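Sperm-specific class P protein 19 (Caenorhabditis elegans, PDB 1ROW) is of unknown exact function but belongs to the major sperm protein family and probably serves a structural role in nematode sperm. Local coordinates at residues Pro8-Pro13 with Ser19-Val24; Val12-Val17 with Gly67-Asp72; Val60-Thr65 with Ile103-Thr108. All coordinates share one frame; numbering follows the deposited sequence.

Contacts 1 and 3 join the two facing sheets of one beta sandwich; contact 2 closes one end, and all three lie on the same side of the chain's centre. Contacts 1 and 3 lie side by side, their centres about 7 Å apart: strands 10-13 and 99-108 are neighbours in one sheet, strands 17-25 and 56-64 in the other. Backbone bonds tie the pairs, Ser19 O to Ile62 N at 2.7 Å and Cys10 N to Pro104 O at 2.8 Å, both probable. Contact 2 has its centre about 8 Å from that of contact 3 and about 14 Å from that of contact 1. Arg64 of contact 3 reaches into it, bonding to both its segments.

Contact 1. Residues Pro8-Pro13 with Ser19-Val24; sequences PACTVP and STHKLV
The imidazole of His21 lies against the beta carbon of Cys10, its NE2 3.5 Å from Cys10 CB, and turns its CE1 corner to the backbone just before strand 10-13. There Ala9 O sits at the rim of the ring, in its plane, 3.3 Å from CE1, where the polarised C-H suits a carbonyl oxygen. Cys10 SG is anti to its own backbone N (chi1 165°), a setting that directs the sulfur to Ser19 rather than over the ring; SG lies 3.8 Å from Ser19 CB and views the imidazole obliquely. Val12 CG1 meets the same serine methylene at 3.9 Å, so two small apolar groups cover one side chain. Ser19 is short enough to fit beneath them and still carries a hydroxyl, which forms a 2.6 Å hydrogen bond between OG and His21 NE2. A water then spans the gap between strands, accepting from Thr11 N at 2.9 Å and hydrogen-bonded to Ser19 OG. Histidine suits this place because a flat ring fills the gap while both nitrogens find partners: ND1 is bonded to Pro7 O and NE2 to Ser19. Those two bonds would fix the ring's rotation. A leucine in its place would probably leave the carbonyl of Pro7 without its mate and Ser19 OG with the water alone among the partners described. Strand 10-13 runs nearly antiparallel to strand 19-24 at 167°, yet no backbone bond links them. The change of sheet between strand 4-6, which pairs with strand 17-25, and strand 10-13, which runs parallel beside strand 99-108, is consistent with the split first strand of the immunoglobulin-like beta sandwich, the fold of the MSP domain.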
loop_
_atom_site.group_PDB
_atom_site.type_symbol
_atom_site.label_atom_id
_atom_site.label_comp_id
_atom_site.label_asym_id
_atom_site.label_seq_id
_atom_site.Cartn_x
_atom_site.Cartn_y
_atom_site.Cartn_z
ATOM N N PRO A 8 -8.797 4.522 4.851
ATOM C CA PRO A 8 -8.312 3.308 5.510
ATOM C C PRO A 8 -8.955 2.024 4.983
ATOM O O PRO A 8 -8.567 0.927 5.378
ATOM C CB PRO A 8 -8.660 3.565 6.968
ATOM C CG PRO A 8 -9.977 4.267 6.841
ATOM C CD PRO A 8 -9.691 5.275 5.751
ATOM N N ALA A 9 -9.949 2.161 4.109
ATOM C CA ALA A 9 -10.616 0.998 3.524
ATOM C C ALA A 9 -10.912 1.243 2.051
ATOM O O ALA A 9 -11.129 2.378 1.640
ATOM C CB ALA A 9 -11.907 0.687 4.274
ATOM N N CYS A 10 -10.913 0.171 1.262
ATOM C CA CYS A 10 -11.176 0.257 -0.173
ATOM C C CYS A 10 -12.472 -0.447 -0.567
ATOM O O CYS A 10 -12.760 -1.543 -0.090
ATOM C CB CYS A 10 -10.012 -0.364 -0.956
ATOM S SG CYS A 10 -10.373 -0.705 -2.710
ATOM N N THR A 11 -13.259 0.187 -1.435
ATOM C CA THR A 11 -14.512 -0.408 -1.913
ATOM C C THR A 11 -14.603 -0.142 -3.409
ATOM O O THR A 11 -14.735 1.003 -3.835
ATOM C CB THR A 11 -15.760 0.211 -1.230
ATOM O OG1 THR A 11 -15.829 1.612 -1.533
ATOM C CG2 THR A 11 -15.703 0.015 0.277
ATOM N N VAL A 12 -14.528 -1.195 -4.211
ATOM C CA VAL A 12 -14.585 -1.033 -5.657
ATOM C C VAL A 12 -15.615 -1.932 -6.317
ATOM O O VAL A 12 -16.051 -2.928 -5.742
ATOM C CB VAL A 12 -13.230 -1.357 -6.303
ATOM C CG1 VAL A 12 -12.198 -0.300 -5.929
ATOM C CG2 VAL A 12 -12.774 -2.745 -5.857
ATOM N N PRO A 13 -16.034 -1.579 -7.538
ATOM C CA PRO A 13 -17.013 -2.425 -8.219
ATOM C C PRO A 13 -16.295 -3.727 -8.602
ATOM O O PRO A 13 -15.160 -3.696 -9.080
ATOM C CB PRO A 13 -17.395 -1.597 -9.443
ATOM C CG PRO A 13 -17.157 -0.156 -8.980
ATOM C CD PRO A 13 -15.849 -0.297 -8.243
ATOM N N SER A 19 -9.017 2.764 -7.169
ATOM C CA SER A 19 -9.115 3.410 -5.865
ATOM C C SER A 19 -7.749 3.953 -5.447
ATOM O O SER A 19 -6.738 3.248 -5.520
ATOM C CB SER A 19 -9.628 2.402 -4.824
ATOM O OG SER A 19 -9.787 2.991 -3.544
ATOM N N THR A 20 -7.726 5.212 -5.018
ATOM C CA THR A 20 -6.488 5.866 -4.604
ATOM C C THR A 20 -6.440 6.113 -3.105
ATOM O O THR A 20 -7.343 6.718 -2.524
ATOM C CB THR A 20 -6.311 7.215 -5.309
ATOM O OG1 THR A 20 -6.390 7.024 -6.724
ATOM C CG2 THR A 20 -4.964 7.834 -4.949
ATOM N N HIS A 21 -5.364 5.655 -2.483
ATOM C CA HIS A 21 -5.193 5.817 -1.051
ATOM C C HIS A 21 -3.897 6.562 -0.772
ATOM O O HIS A 21 -2.848 6.238 -1.332
ATOM C CB HIS A 21 -5.203 4.435 -0.395
ATOM C CG HIS A 21 -6.459 3.668 -0.668
ATOM N ND1 HIS A 21 -7.483 3.564 0.249
ATOM C CD2 HIS A 21 -6.900 3.057 -1.793
ATOM C CE1 HIS A 21 -8.501 2.926 -0.301
ATOM N NE2 HIS A 21 -8.173 2.610 -1.540
ATOM N N LYS A 22 -3.979 7.578 0.081
ATOM C CA LYS A 22 -2.809 8.379 0.420
ATOM C C LYS A 22 -2.150 7.905 1.707
ATOM O O LYS A 22 -2.735 8.028 2.787
ATOM C CB LYS A 22 -3.191 9.857 0.585
ATOM C CG LYS A 22 -3.885 10.486 -0.610
ATOM C CD LYS A 22 -4.326 11.920 -0.292
ATOM C CE LYS A 22 -5.167 12.519 -1.420
ATOM N NZ LYS A 22 -5.655 13.900 -1.096
ATOM N N LEU A 23 -0.942 7.354 1.596
ATOM C CA LEU A 23 -0.216 6.911 2.780
ATOM C C LEU A 23 0.339 8.174 3.433
ATOM O O LEU A 23 1.000 8.986 2.778
ATOM C CB LEU A 23 0.931 5.969 2.400
ATOM C CG LEU A 23 0.534 4.614 1.803
ATOM C CD1 LEU A 23 1.778 3.755 1.618
ATOM C CD2 LEU A 23 -0.454 3.915 2.725
ATOM N N VAL A 24 0.053 8.353 4.716
ATOM C CA VAL A 24 0.521 9.534 5.421
ATOM C C VAL A 24 1.463 9.188 6.555
ATOM O O VAL A 24 1.137 8.368 7.418
ATOM C CB VAL A 24 -0.658 10.339 5.998
ATOM C CG1 VAL A 24 -0.137 11.562 6.750
ATOM C CG2 VAL A 24 -1.589 10.759 4.873
HETATM O O HOH W 1 -12.289 2.856 -2.115
#

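Contact 2. Residues Val12-Val17 with Gly67-Asp72; sequences VPAAGV and GAPKED
Ala14 CB rests on the backbone and ring of Pro69, 3.8 Å from Pro69 CA and 3.9 Å from Pro69 CD, and it also lies 3.6 Å from Gly67 O. A methyl is well matched to this narrow place between proline and a bare peptide. Beside it runs the one hydrogen bond across the contact: Gly67 N donates to Ala14 O at 3.1 Å, somewhat bent at 146°, with the donor tilted 29° from the carbonyl plane. Ala14 O takes a second bond from Arg64 NH2, which also reaches Ala68 O, so a single amino group ties the two segments together.

What presents Ala14 is a type I turn from Pro13 to Gly16, closed by Gly16 N donating to Pro13 O at 3.0 Å. Gly16 adopts backbone angles at which a beta carbon would strike the preceding carbonyl oxygen, and glycine avoids that clash. Further out, backbone bonds join Ala14 to Thr108 and Lys70 to Ala107. Strand 99-108 thus lies between strands 10-13 and 70-80, and the contact passes across its end, while Val17, bonded to Arg64, carries the chain into strand 17-25 beside strand 56-64 of the facing sheet.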
loop_
_atom_site.group_PDB
_atom_site.type_symbol
_atom_site.label_atom_id
_atom_site.label_comp_id
_atom_site.label_asym_id
_atom_site.label_seq_id
_atom_site.Cartn_x
_atom_site.Cartn_y
_atom_site.Cartn_z
ATOM N N VAL A 12 -14.528 -1.195 -4.211
ATOM C CA VAL A 12 -14.585 -1.033 -5.657
ATOM C C VAL A 12 -15.615 -1.932 -6.317
ATOM O O VAL A 12 -16.051 -2.928 -5.742
ATOM C CB VAL A 12 -13.230 -1.357 -6.303
ATOM C CG1 VAL A 12 -12.198 -0.300 -5.929
ATOM C CG2 VAL A 12 -12.774 -2.745 -5.857
ATOM N N PRO A 13 -16.034 -1.579 -7.538
ATOM C CA PRO A 13 -17.013 -2.425 -8.219
ATOM C C PRO A 13 -16.295 -3.727 -8.602
ATOM O O PRO A 13 -15.160 -3.696 -9.080
ATOM C CB PRO A 13 -17.395 -1.597 -9.443
ATOM C CG PRO A 13 -17.157 -0.156 -8.980
ATOM C CD PRO A 13 -15.849 -0.297 -8.243
ATOM N N ALA A 14 -16.950 -4.859 -8.371
ATOM C CA ALA A 14 -16.377 -6.156 -8.688
ATOM C C ALA A 14 -16.064 -6.277 -10.174
ATOM O O ALA A 14 -15.120 -6.964 -10.563
ATOM C CB ALA A 14 -17.331 -7.266 -8.264
ATOM N N ALA A 15 -16.858 -5.603 -11.005
ATOM C CA ALA A 15 -16.658 -5.639 -12.451
ATOM C C ALA A 15 -15.442 -4.837 -12.914
ATOM O O ALA A 15 -14.989 -4.993 -14.046
ATOM C CB ALA A 15 -17.913 -5.138 -13.171
ATOM N N GLY A 16 -14.914 -3.985 -12.045
ATOM C CA GLY A 16 -13.759 -3.192 -12.425
ATOM C C GLY A 16 -13.756 -1.795 -11.844
ATOM O O GLY A 16 -14.816 -1.200 -11.630
ATOM N N VAL A 17 -12.561 -1.268 -11.588
ATOM C CA VAL A 17 -12.463 0.067 -11.034
ATOM C C VAL A 17 -11.071 0.465 -10.590
ATOM O O VAL A 17 -10.082 -0.224 -10.867
ATOM N N GLY A 67 -14.055 -9.562 -11.863
ATOM C CA GLY A 67 -14.028 -10.818 -11.139
ATOM C C GLY A 67 -15.226 -10.917 -10.211
ATOM O O GLY A 67 -16.067 -10.024 -10.178
ATOM N N ALA A 68 -15.294 -11.997 -9.441
ATOM C CA ALA A 68 -16.393 -12.207 -8.518
ATOM C C ALA A 68 -16.284 -11.302 -7.304
ATOM O O ALA A 68 -15.187 -11.016 -6.825
ATOM C CB ALA A 68 -16.420 -13.661 -8.072
ATOM N N PRO A 69 -17.426 -10.801 -6.810
ATOM C CA PRO A 69 -17.324 -9.942 -5.631
ATOM C C PRO A 69 -16.647 -10.756 -4.542
ATOM O O PRO A 69 -16.855 -11.972 -4.440
ATOM C CB PRO A 69 -18.783 -9.591 -5.310
ATOM C CG PRO A 69 -19.605 -10.506 -6.167
ATOM C CD PRO A 69 -18.779 -10.760 -7.382
ATOM N N LYS A 70 -15.822 -10.095 -3.743
ATOM C CA LYS A 70 -15.095 -10.789 -2.698
ATOM C C LYS A 70 -14.397 -9.796 -1.790
ATOM O O LYS A 70 -14.157 -8.646 -2.169
ATOM C CB LYS A 70 -14.054 -11.718 -3.339
ATOM C CG LYS A 70 -13.192 -12.497 -2.361
ATOM C CD LYS A 70 -12.216 -13.403 -3.102
ATOM C CE LYS A 70 -11.386 -14.223 -2.130
ATOM N NZ LYS A 70 -10.606 -15.287 -2.819
ATOM N N GLU A 71 -14.082 -10.247 -0.584
ATOM C CA GLU A 71 -13.388 -9.413 0.381
ATOM C C GLU A 71 -11.929 -9.838 0.347
ATOM O O GLU A 71 -11.629 -11.029 0.425
ATOM C CB GLU A 71 -13.964 -9.621 1.784
ATOM C CG GLU A 71 -15.421 -9.198 1.935
ATOM C CD GLU A 71 -15.631 -7.705 1.710
ATOM O OE1 GLU A 71 -14.915 -6.901 2.335
ATOM O OE2 GLU A 71 -16.520 -7.335 0.913
ATOM N N ASP A 72 -11.034 -8.864 0.194
ATOM C CA ASP A 72 -9.606 -9.123 0.151
ATOM C C ASP A 72 -8.875 -8.139 1.052
ATOM O O ASP A 72 -9.504 -7.312 1.710
ATOM C CB ASP A 72 -9.086 -9.025 -1.285
ATOM C CG ASP A 72 -9.338 -10.292 -2.083
ATOM O OD1 ASP A 72 -8.871 -11.360 -1.639
ATOM O OD2 ASP A 72 -9.993 -10.231 -3.148
#

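Contact 3. Residues Val60-Thr65 with Ile103-Thr108; sequences VVITRT and IPMSAT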
loop_
_atom_site.group_PDB
_atom_site.type_symbol
_atom_site.label_atom_id
_atom_site.label_comp_id
_atom_site.label_asym_id
_atom_site.label_seq_id
_atom_site.Cartn_x
_atom_site.Cartn_y
_atom_site.Cartn_z
ATOM N N VAL A 60 -1.027 5.621 -3.431
ATOM C CA VAL A 60 -0.989 4.226 -3.828
ATOM C C VAL A 60 -2.299 3.946 -4.564
ATOM O O VAL A 60 -3.386 4.074 -3.998
ATOM C CB VAL A 60 -0.847 3.302 -2.590
ATOM C CG1 VAL A 60 -1.974 3.570 -1.605
ATOM C CG2 VAL A 60 -0.861 1.856 -3.017
ATOM N N VAL A 61 -2.193 3.594 -5.840
ATOM C CA VAL A 61 -3.374 3.323 -6.643
ATOM C C VAL A 61 -3.679 1.839 -6.741
ATOM O O VAL A 61 -2.807 1.030 -7.093
ATOM C CB VAL A 61 -3.222 3.876 -8.079
ATOM C CG1 VAL A 61 -4.462 3.545 -8.902
ATOM C CG2 VAL A 61 -3.007 5.379 -8.036
ATOM N N ILE A 62 -4.923 1.503 -6.423
ATOM C CA ILE A 62 -5.417 0.138 -6.479
ATOM C C ILE A 62 -6.276 0.038 -7.731
ATOM O O ILE A 62 -7.306 0.719 -7.841
ATOM C CB ILE A 62 -6.322 -0.195 -5.264
ATOM C CG1 ILE A 62 -5.541 -0.069 -3.960
ATOM C CG2 ILE A 62 -6.870 -1.610 -5.387
ATOM C CD1 ILE A 62 -6.429 -0.185 -2.725
ATOM N N THR A 63 -5.845 -0.782 -8.683
ATOM C CA THR A 63 -6.608 -0.987 -9.905
ATOM C C THR A 63 -7.262 -2.358 -9.819
ATOM O O THR A 63 -6.587 -3.363 -9.549
ATOM C CB THR A 63 -5.716 -0.947 -11.170
ATOM O OG1 THR A 63 -4.986 0.283 -11.207
ATOM C CG2 THR A 63 -6.574 -1.043 -12.426
ATOM N N ARG A 64 -8.576 -2.396 -10.045
ATOM C CA ARG A 64 -9.345 -3.645 -9.996
ATOM C C ARG A 64 -9.908 -4.065 -11.354
ATOM O O ARG A 64 -10.524 -3.255 -12.052
ATOM C CB ARG A 64 -10.509 -3.499 -9.008
ATOM C CG ARG A 64 -11.673 -4.471 -9.229
ATOM C CD ARG A 64 -11.492 -5.773 -8.467
ATOM N NE ARG A 64 -12.535 -6.742 -8.791
ATOM C CZ ARG A 64 -12.770 -7.854 -8.102
ATOM N NH1 ARG A 64 -12.032 -8.144 -7.033
ATOM N NH2 ARG A 64 -13.742 -8.679 -8.486
ATOM N N THR A 65 -9.706 -5.333 -11.721
ATOM C CA THR A 65 -10.245 -5.851 -12.969
ATOM C C THR A 65 -11.438 -6.736 -12.642
ATOM O O THR A 65 -11.693 -7.039 -11.476
ATOM C CB THR A 65 -9.199 -6.649 -13.800
ATOM O OG1 THR A 65 -8.601 -7.673 -12.994
ATOM C CG2 THR A 65 -8.128 -5.705 -14.343
ATOM N N ILE A 103 -5.340 -2.577 4.753
ATOM C CA ILE A 103 -6.429 -1.844 4.122
ATOM C C ILE A 103 -7.335 -2.905 3.512
ATOM O O ILE A 103 -6.918 -3.645 2.610
ATOM C CB ILE A 103 -5.913 -0.926 2.982
ATOM C CG1 ILE A 103 -5.006 0.165 3.549
ATOM C CG2 ILE A 103 -7.084 -0.303 2.230
ATOM C CD1 ILE A 103 -4.464 1.104 2.493
ATOM N N PRO A 104 -8.570 -3.032 4.021
ATOM C CA PRO A 104 -9.439 -4.050 3.423
ATOM C C PRO A 104 -9.920 -3.598 2.044
ATOM O O PRO A 104 -10.094 -2.405 1.794
ATOM C CB PRO A 104 -10.576 -4.176 4.440
ATOM C CG PRO A 104 -10.657 -2.801 5.032
ATOM C CD PRO A 104 -9.191 -2.439 5.218
ATOM N N MET A 105 -10.106 -4.550 1.142
ATOM C CA MET A 105 -10.576 -4.226 -0.196
ATOM C C MET A 105 -11.872 -4.985 -0.443
ATOM O O MET A 105 -11.881 -6.212 -0.493
ATOM C CB MET A 105 -9.538 -4.622 -1.248
ATOM C CG MET A 105 -8.185 -3.957 -1.093
ATOM S SD MET A 105 -7.109 -4.426 -2.459
ATOM C CE MET A 105 -5.936 -3.179 -2.430
ATOM N N SER A 106 -12.970 -4.249 -0.585
ATOM C CA SER A 106 -14.270 -4.864 -0.823
ATOM C C SER A 106 -14.728 -4.686 -2.266
ATOM O O SER A 106 -15.077 -3.583 -2.678
ATOM C CB SER A 106 -15.322 -4.253 0.103
ATOM O OG SER A 106 -15.019 -4.506 1.458
ATOM N N ALA A 107 -14.710 -5.772 -3.034
ATOM C CA ALA A 107 -15.163 -5.731 -4.418
ATOM C C ALA A 107 -16.623 -6.163 -4.345
ATOM O O ALA A 107 -16.919 -7.316 -4.007
ATOM C CB ALA A 107 -14.354 -6.706 -5.271
ATOM N N THR A 108 -17.531 -5.234 -4.639
ATOM C CA THR A 108 -18.961 -5.510 -4.567
ATOM C C THR A 108 -19.668 -5.503 -5.909
ATOM O O THR A 108 -19.237 -4.844 -6.856
ATOM C CB THR A 108 -19.676 -4.494 -3.641
ATOM O OG1 THR A 108 -19.478 -3.168 -4.138
ATOM C CG2 THR A 108 -19.123 -4.583 -2.229
#
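Apolar contact comes first: Ile62 and Met105 reach toward each other tip to tip from facing strands. The methionine methyl CE lies against both branches of the isoleucine, 3.5 Å from Ile62 CG1 and as far from Ile62 CG2. The placing of CE is doubtful, since its approach to Ile62 CD1 is closer than carbons can sit, and no packing strain is read from it. Long, flexible methionine and branched isoleucine suit a gap whose backbones stand 9.2 Å apart from Ile62 CA to Met105 CA, and Tyr43 and Leu74 pack round both. This is the interior of the MSP beta sandwich, where strand 56-64 of one sheet faces strand 99-108 of the other.

A second kind of contact sets a charged plane on a methyl. Ala107 CB sits over one face of the Arg64 guanidinium, offset toward its rim, 3.3 Å from Arg64 NH1 and 3.4 Å from Arg64 CZ. The arginine chain bends at its second torsion (chi2 89°), laying the flat group across the small alanine, a residue whose lone methyl lets the plane come close.

Polar bonds hold the NH2 end of that group, its N-H groups taken up by Ala14 O and Ala68 O.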